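Local coordinates for putative CRISPR-associated endoribonuclease-like protein Cas6 (Pyrococcus furiosus, PDB 3UFC) that probably binds CRISPR RNA as a Cas6-family member of the antiviral CRISPR system of this archaeon, at residues A[25-30]-A[44-49]; A[31-36]-A[100-105]. All coordinates share one frame; numbering follows the deposited sequence.

Contact 1: A[25-30]-A[44-49]; sequences ELYSQI and LLESPH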
loop_
_atom_site.group_PDB
_atom_site.type_symbol
_atom_site.label_atom_id
_atom_site.label_comp_id
_atom_site.label_asym_id
_atom_site.label_seq_id
_atom_site.Cartn_x
_atom_site.Cartn_y
_atom_site.Cartn_z
ATOM N N GLU A 25 -13.198 -0.288 -0.327
ATOM C CA GLU A 25 -13.961 -1.017 -1.337
ATOM C C GLU A 25 -13.035 -1.892 -2.186
ATOM O O GLU A 25 -13.352 -3.041 -2.486
ATOM C CB GLU A 25 -14.721 -0.038 -2.239
ATOM C CG GLU A 25 -15.659 -0.733 -3.218
ATOM C CD GLU A 25 -16.469 0.234 -4.066
ATOM O OE1 GLU A 25 -17.368 -0.238 -4.795
ATOM O OE2 GLU A 25 -16.206 1.457 -4.012
ATOM N N LEU A 26 -11.887 -1.340 -2.569
ATOM C CA LEU A 26 -10.909 -2.077 -3.373
ATOM C C LEU A 26 -10.341 -3.235 -2.548
ATOM O O LEU A 26 -10.280 -4.378 -3.003
ATOM C CB LEU A 26 -9.788 -1.130 -3.818
ATOM C CG LEU A 26 -8.644 -1.719 -4.648
ATOM C CD1 LEU A 26 -9.201 -2.533 -5.818
ATOM C CD2 LEU A 26 -7.763 -0.579 -5.155
ATOM N N TYR A 27 -9.929 -2.922 -1.325
ATOM C CA TYR A 27 -9.399 -3.910 -0.388
ATOM C C TYR A 27 -10.371 -5.079 -0.229
ATOM O O TYR A 27 -9.982 -6.246 -0.305
ATOM C CB TYR A 27 -9.184 -3.236 0.973
ATOM C CG TYR A 27 -9.138 -4.171 2.165
ATOM C CD1 TYR A 27 -8.035 -4.991 2.397
ATOM C CD2 TYR A 27 -10.181 -4.191 3.094
ATOM C CE1 TYR A 27 -7.966 -5.806 3.532
ATOM C CE2 TYR A 27 -10.122 -5.000 4.231
ATOM C CZ TYR A 27 -9.013 -5.800 4.442
ATOM O OH TYR A 27 -8.936 -6.575 5.572
ATOM N N SER A 28 -11.637 -4.749 0.006
ATOM C CA SER A 28 -12.681 -5.752 0.202
ATOM C C SER A 28 -12.813 -6.701 -0.984
ATOM O O SER A 28 -12.911 -7.916 -0.809
ATOM C CB SER A 28 -14.027 -5.061 0.454
ATOM O OG SER A 28 -13.967 -4.238 1.611
ATOM N N GLN A 29 -12.815 -6.147 -2.192
ATOM C CA GLN A 29 -12.946 -6.964 -3.390
ATOM C C GLN A 29 -11.756 -7.894 -3.590
ATOM O O GLN A 29 -11.927 -9.050 -3.970
ATOM C CB GLN A 29 -13.143 -6.071 -4.614
ATOM C CG GLN A 29 -14.454 -5.297 -4.568
ATOM C CD GLN A 29 -14.576 -4.293 -5.693
ATOM O OE1 GLN A 29 -14.854 -4.652 -6.834
ATOM N NE2 GLN A 29 -14.351 -3.023 -5.376
ATOM N N ILE A 30 -10.549 -7.398 -3.332
ATOM C CA ILE A 30 -9.360 -8.233 -3.482
ATOM C C ILE A 30 -9.444 -9.399 -2.496
ATOM O O ILE A 30 -9.225 -10.558 -2.865
ATOM C CB ILE A 30 -8.062 -7.421 -3.216
ATOM C CG1 ILE A 30 -7.925 -6.307 -4.250
ATOM C CG2 ILE A 30 -6.847 -8.348 -3.250
ATOM C CD1 ILE A 30 -6.790 -5.318 -3.976
ATOM N N LEU A 44 -4.799 -13.729 6.842
ATOM C CA LEU A 44 -3.545 -13.018 6.600
ATOM C C LEU A 44 -3.825 -11.698 5.894
ATOM O O LEU A 44 -3.221 -10.668 6.196
ATOM C CB LEU A 44 -2.606 -13.863 5.737
ATOM C CG LEU A 44 -2.277 -15.269 6.238
ATOM C CD1 LEU A 44 -1.195 -15.876 5.346
ATOM C CD2 LEU A 44 -1.805 -15.210 7.689
ATOM N N LEU A 45 -4.747 -11.743 4.941
ATOM C CA LEU A 45 -5.119 -10.564 4.176
ATOM C C LEU A 45 -5.744 -9.467 5.027
ATOM O O LEU A 45 -5.506 -8.284 4.783
ATOM C CB LEU A 45 -6.096 -10.958 3.065
ATOM C CG LEU A 45 -5.598 -11.139 1.628
ATOM C CD1 LEU A 45 -4.166 -11.619 1.590
ATOM C CD2 LEU A 45 -6.536 -12.112 0.913
ATOM N N GLU A 46 -6.532 -9.861 6.027
ATOM C CA GLU A 46 -7.223 -8.902 6.890
ATOM C C GLU A 46 -6.463 -8.496 8.151
ATOM O O GLU A 46 -6.887 -7.588 8.868
ATOM C CB GLU A 46 -8.596 -9.459 7.297
ATOM C CG GLU A 46 -9.470 -9.897 6.127
ATOM C CD GLU A 46 -10.900 -10.216 6.544
ATOM O OE1 GLU A 46 -11.083 -10.899 7.574
ATOM O OE2 GLU A 46 -11.840 -9.786 5.837
ATOM N N SER A 47 -5.346 -9.157 8.423
ATOM C CA SER A 47 -4.565 -8.842 9.615
ATOM C C SER A 47 -3.985 -7.436 9.588
ATOM O O SER A 47 -3.400 -7.013 8.590
ATOM C CB SER A 47 -3.428 -9.848 9.784
ATOM O OG SER A 47 -2.486 -9.382 10.736
ATOM N N PRO A 48 -4.137 -6.691 10.696
ATOM C CA PRO A 48 -3.608 -5.326 10.769
ATOM C C PRO A 48 -2.076 -5.266 10.780
ATOM O O PRO A 48 -1.501 -4.184 10.726
ATOM C CB PRO A 48 -4.225 -4.785 12.062
ATOM C CG PRO A 48 -4.313 -6.018 12.921
ATOM C CD PRO A 48 -4.850 -7.046 11.937
ATOM N N HIS A 49 -1.409 -6.418 10.850
ATOM C CA HIS A 49 0.054 -6.417 10.851
ATOM C C HIS A 49 0.634 -6.233 9.446
ATOM O O HIS A 49 1.847 -6.117 9.273
ATOM C CB HIS A 49 0.599 -7.697 11.476
ATOM C CG HIS A 49 0.222 -7.867 12.913
ATOM N ND1 HIS A 49 -0.854 -8.628 13.316
ATOM C CD2 HIS A 49 0.765 -7.355 14.043
ATOM C CE1 HIS A 49 -0.958 -8.577 14.632
ATOM N NE2 HIS A 49 0.011 -7.811 15.098
#
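Y27 carries this contact: its phenol reaches from helix 23-37 to the short helix 42-46 and ends against the backbone of L45 and E46. With CG anti to the backbone N (chi1 158°), the ring swings off the flank of its helix, and its hydroxyl end comes closest to the other segment. OH lies 3.2 Å from E46 CA and 3.4 Å from E46 CB, close polar-to-carbon packing. One ring edge faces L45, where CE1 sits 3.7 Å from L45 O, with that oxygen in the plane of the ring. The same carbonyl accepts hydrogen bonds from W52 NE1 and N231 ND2, so the tyrosine packs against an oxygen whose polar needs are met from elsewhere. Helix 23-37 is the first helix of the N-terminal ferredoxin-like domain, and the phenol projects from it toward the loop that holds N231 and L232, both of which its ring also touches. The E46 side chain crosses that of Y27 at about a right angle; E46 CG stands 3.4 Å from OH, and beyond CG the chain runs out extended to an exposed carboxylate, whose plane is turned 28° from the ring. The CB of L45, a buried residue, is directed toward 25-30, and its side chain packs on V31 and A34, one and two turns beyond Y27.

Contact 2: A[31-36]-A[100-105]; sequences VEKAGA and PEFKIG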
loop_
_atom_site.group_PDB
_atom_site.type_symbol
_atom_site.label_atom_id
_atom_site.label_comp_id
_atom_site.label_asym_id
_atom_site.label_seq_id
_atom_site.Cartn_x
_atom_site.Cartn_y
_atom_site.Cartn_z
ATOM N N VAL A 31 -9.775 -9.094 -1.242
ATOM C CA VAL A 31 -9.884 -10.130 -0.217
ATOM C C VAL A 31 -11.001 -11.121 -0.569
ATOM O O VAL A 31 -10.840 -12.335 -0.422
ATOM C CB VAL A 31 -10.178 -9.522 1.176
ATOM C CG1 VAL A 31 -10.436 -10.637 2.185
ATOM C CG2 VAL A 31 -9.001 -8.654 1.629
ATOM N N GLU A 32 -12.130 -10.598 -1.031
ATOM C CA GLU A 32 -13.256 -11.444 -1.404
ATOM C C GLU A 32 -12.831 -12.398 -2.526
ATOM O O GLU A 32 -13.068 -13.602 -2.455
ATOM C CB GLU A 32 -14.431 -10.567 -1.857
ATOM C CG GLU A 32 -15.738 -11.313 -2.105
ATOM C CD GLU A 32 -15.716 -12.147 -3.375
ATOM O OE1 GLU A 32 -15.419 -11.582 -4.450
ATOM O OE2 GLU A 32 -16.001 -13.363 -3.299
ATOM N N LYS A 33 -12.184 -11.859 -3.552
ATOM C CA LYS A 33 -11.742 -12.679 -4.676
ATOM C C LYS A 33 -10.699 -13.726 -4.282
ATOM O O LYS A 33 -10.762 -14.869 -4.732
ATOM C CB LYS A 33 -11.197 -11.787 -5.795
ATOM C CG LYS A 33 -12.252 -10.854 -6.382
ATOM C CD LYS A 33 -11.661 -9.891 -7.395
ATOM C CE LYS A 33 -12.713 -8.899 -7.866
ATOM N NZ LYS A 33 -13.876 -9.596 -8.497
ATOM N N ALA A 34 -9.742 -13.342 -3.441
ATOM C CA ALA A 34 -8.702 -14.275 -3.018
ATOM C C ALA A 34 -9.256 -15.355 -2.094
ATOM O O ALA A 34 -8.849 -16.516 -2.166
ATOM C CB ALA A 34 -7.569 -13.521 -2.322
ATOM N N GLY A 35 -10.185 -14.967 -1.228
ATOM C CA GLY A 35 -10.767 -15.916 -0.298
ATOM C C GLY A 35 -11.572 -17.009 -0.972
ATOM O O GLY A 35 -11.633 -18.132 -0.476
ATOM N N ALA A 36 -12.191 -16.683 -2.103
ATOM C CA ALA A 36 -12.998 -17.649 -2.843
ATOM C C ALA A 36 -12.159 -18.841 -3.295
ATOM O O ALA A 36 -12.664 -19.956 -3.412
ATOM C CB ALA A 36 -13.640 -16.973 -4.055
ATOM N N PRO A 100 -12.344 -11.375 -12.635
ATOM C CA PRO A 100 -11.674 -10.184 -13.171
ATOM C C PRO A 100 -12.360 -8.820 -13.155
ATOM O O PRO A 100 -11.854 -7.884 -13.767
ATOM C CB PRO A 100 -11.319 -10.613 -14.589
ATOM C CG PRO A 100 -12.502 -11.455 -14.963
ATOM C CD PRO A 100 -12.683 -12.311 -13.726
ATOM N N GLU A 101 -13.486 -8.680 -12.469
ATOM C CA GLU A 101 -14.158 -7.382 -12.442
ATOM C C GLU A 101 -14.041 -6.651 -11.109
ATOM O O GLU A 101 -14.141 -7.262 -10.041
ATOM C CB GLU A 101 -15.642 -7.531 -12.794
ATOM C CG GLU A 101 -15.918 -7.950 -14.225
ATOM C CD GLU A 101 -17.386 -7.817 -14.596
ATOM O OE1 GLU A 101 -17.899 -6.677 -14.606
ATOM O OE2 GLU A 101 -18.027 -8.851 -14.875
ATOM N N PHE A 102 -13.827 -5.340 -11.181
ATOM C CA PHE A 102 -13.727 -4.505 -9.988
ATOM C C PHE A 102 -14.697 -3.339 -10.085
ATOM O O PHE A 102 -14.891 -2.763 -11.155
ATOM C CB PHE A 102 -12.307 -3.954 -9.799
ATOM C CG PHE A 102 -11.343 -4.942 -9.203
ATOM C CD1 PHE A 102 -10.498 -5.693 -10.018
ATOM C CD2 PHE A 102 -11.286 -5.129 -7.823
ATOM C CE1 PHE A 102 -9.607 -6.620 -9.465
ATOM C CE2 PHE A 102 -10.405 -6.047 -7.263
ATOM C CZ PHE A 102 -9.562 -6.796 -8.084
ATOM N N LYS A 103 -15.301 -2.996 -8.952
ATOM C CA LYS A 103 -16.247 -1.896 -8.878
ATOM C C LYS A 103 -15.688 -0.823 -7.947
ATOM O O LYS A 103 -15.428 -1.085 -6.775
ATOM C CB LYS A 103 -17.587 -2.411 -8.344
ATOM C CG LYS A 103 -18.702 -1.383 -8.302
ATOM C CD LYS A 103 -19.114 -0.949 -9.701
ATOM C CE LYS A 103 -20.390 -0.118 -9.659
ATOM N NZ LYS A 103 -20.804 0.344 -11.014
ATOM N N ILE A 104 -15.475 0.373 -8.483
ATOM C CA ILE A 104 -14.964 1.491 -7.696
ATOM C C ILE A 104 -16.037 2.569 -7.797
ATOM O O ILE A 104 -16.172 3.228 -8.831
ATOM C CB ILE A 104 -13.617 2.034 -8.260
ATOM C CG1 ILE A 104 -12.493 1.012 -8.051
ATOM C CG2 ILE A 104 -13.239 3.324 -7.553
ATOM C CD1 ILE A 104 -12.651 -0.267 -8.840
ATOM N N GLY A 105 -16.805 2.741 -6.725
ATOM C CA GLY A 105 -17.877 3.716 -6.761
ATOM C C GLY A 105 -18.887 3.201 -7.772
ATOM O O GLY A 105 -19.339 2.062 -7.669
#
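K33 reaches across one face of F102 and donates a hydrogen bond to the backbone of E101, tying the first helix of a ferredoxin-like domain to edge strand 101-104 of its antiparallel sheet. The lysine's CB already points toward the strand, and CG, placed beside the backbone N, carries the chain on without yet touching it. CD is the first atom to arrive, 3.8 Å from F102 CZ. CE then settles over one face of the F102 ring, 3.9 Å from the centroid and displaced toward the rim near CE2, a CH-pi contact; it is also 3.1 Å from E101 O, and so lies between ring and carbonyl. A bend at the last torsion (chi4 -59°) lifts NZ higher above the ring, to E101 O; at 5.1 Å from the F102 ring centroid, NZ has at most a weak cation-pi attraction to it. L26, Q29 and I30 of the same helix also touch F102. NZ is further gripped by S99 OG, so the ammonium group has two oxygen partners just where the strand begins. Its bond to E101 O lies in the carbonyl plane, with 2.8 Å between NZ and O and a C=O...N angle of 151°.

In the fold
Both contacts draw on helix 23-37: contact 1 uses its earlier part, 25-30, and contact 2 the following turns, 31-36. Their partners come later and in the same order, 44-49 and then 100-105, so the segments alternate along the chain. The two centres are about 11 Å apart. One helix thus packs with one part on helix 42-46 and with another on outermost strand 101-104 of the five-stranded sheet, joining distant chain segments of one ferredoxin-like domain. The contacts also touch directly: Q29 NE2 probably hydrogen-bonds to K103 O, and E25 OE2 to G105 N, so residues 25-30 also bind the far end of strand 101-104 and the residue after it, while K33 binds near its start.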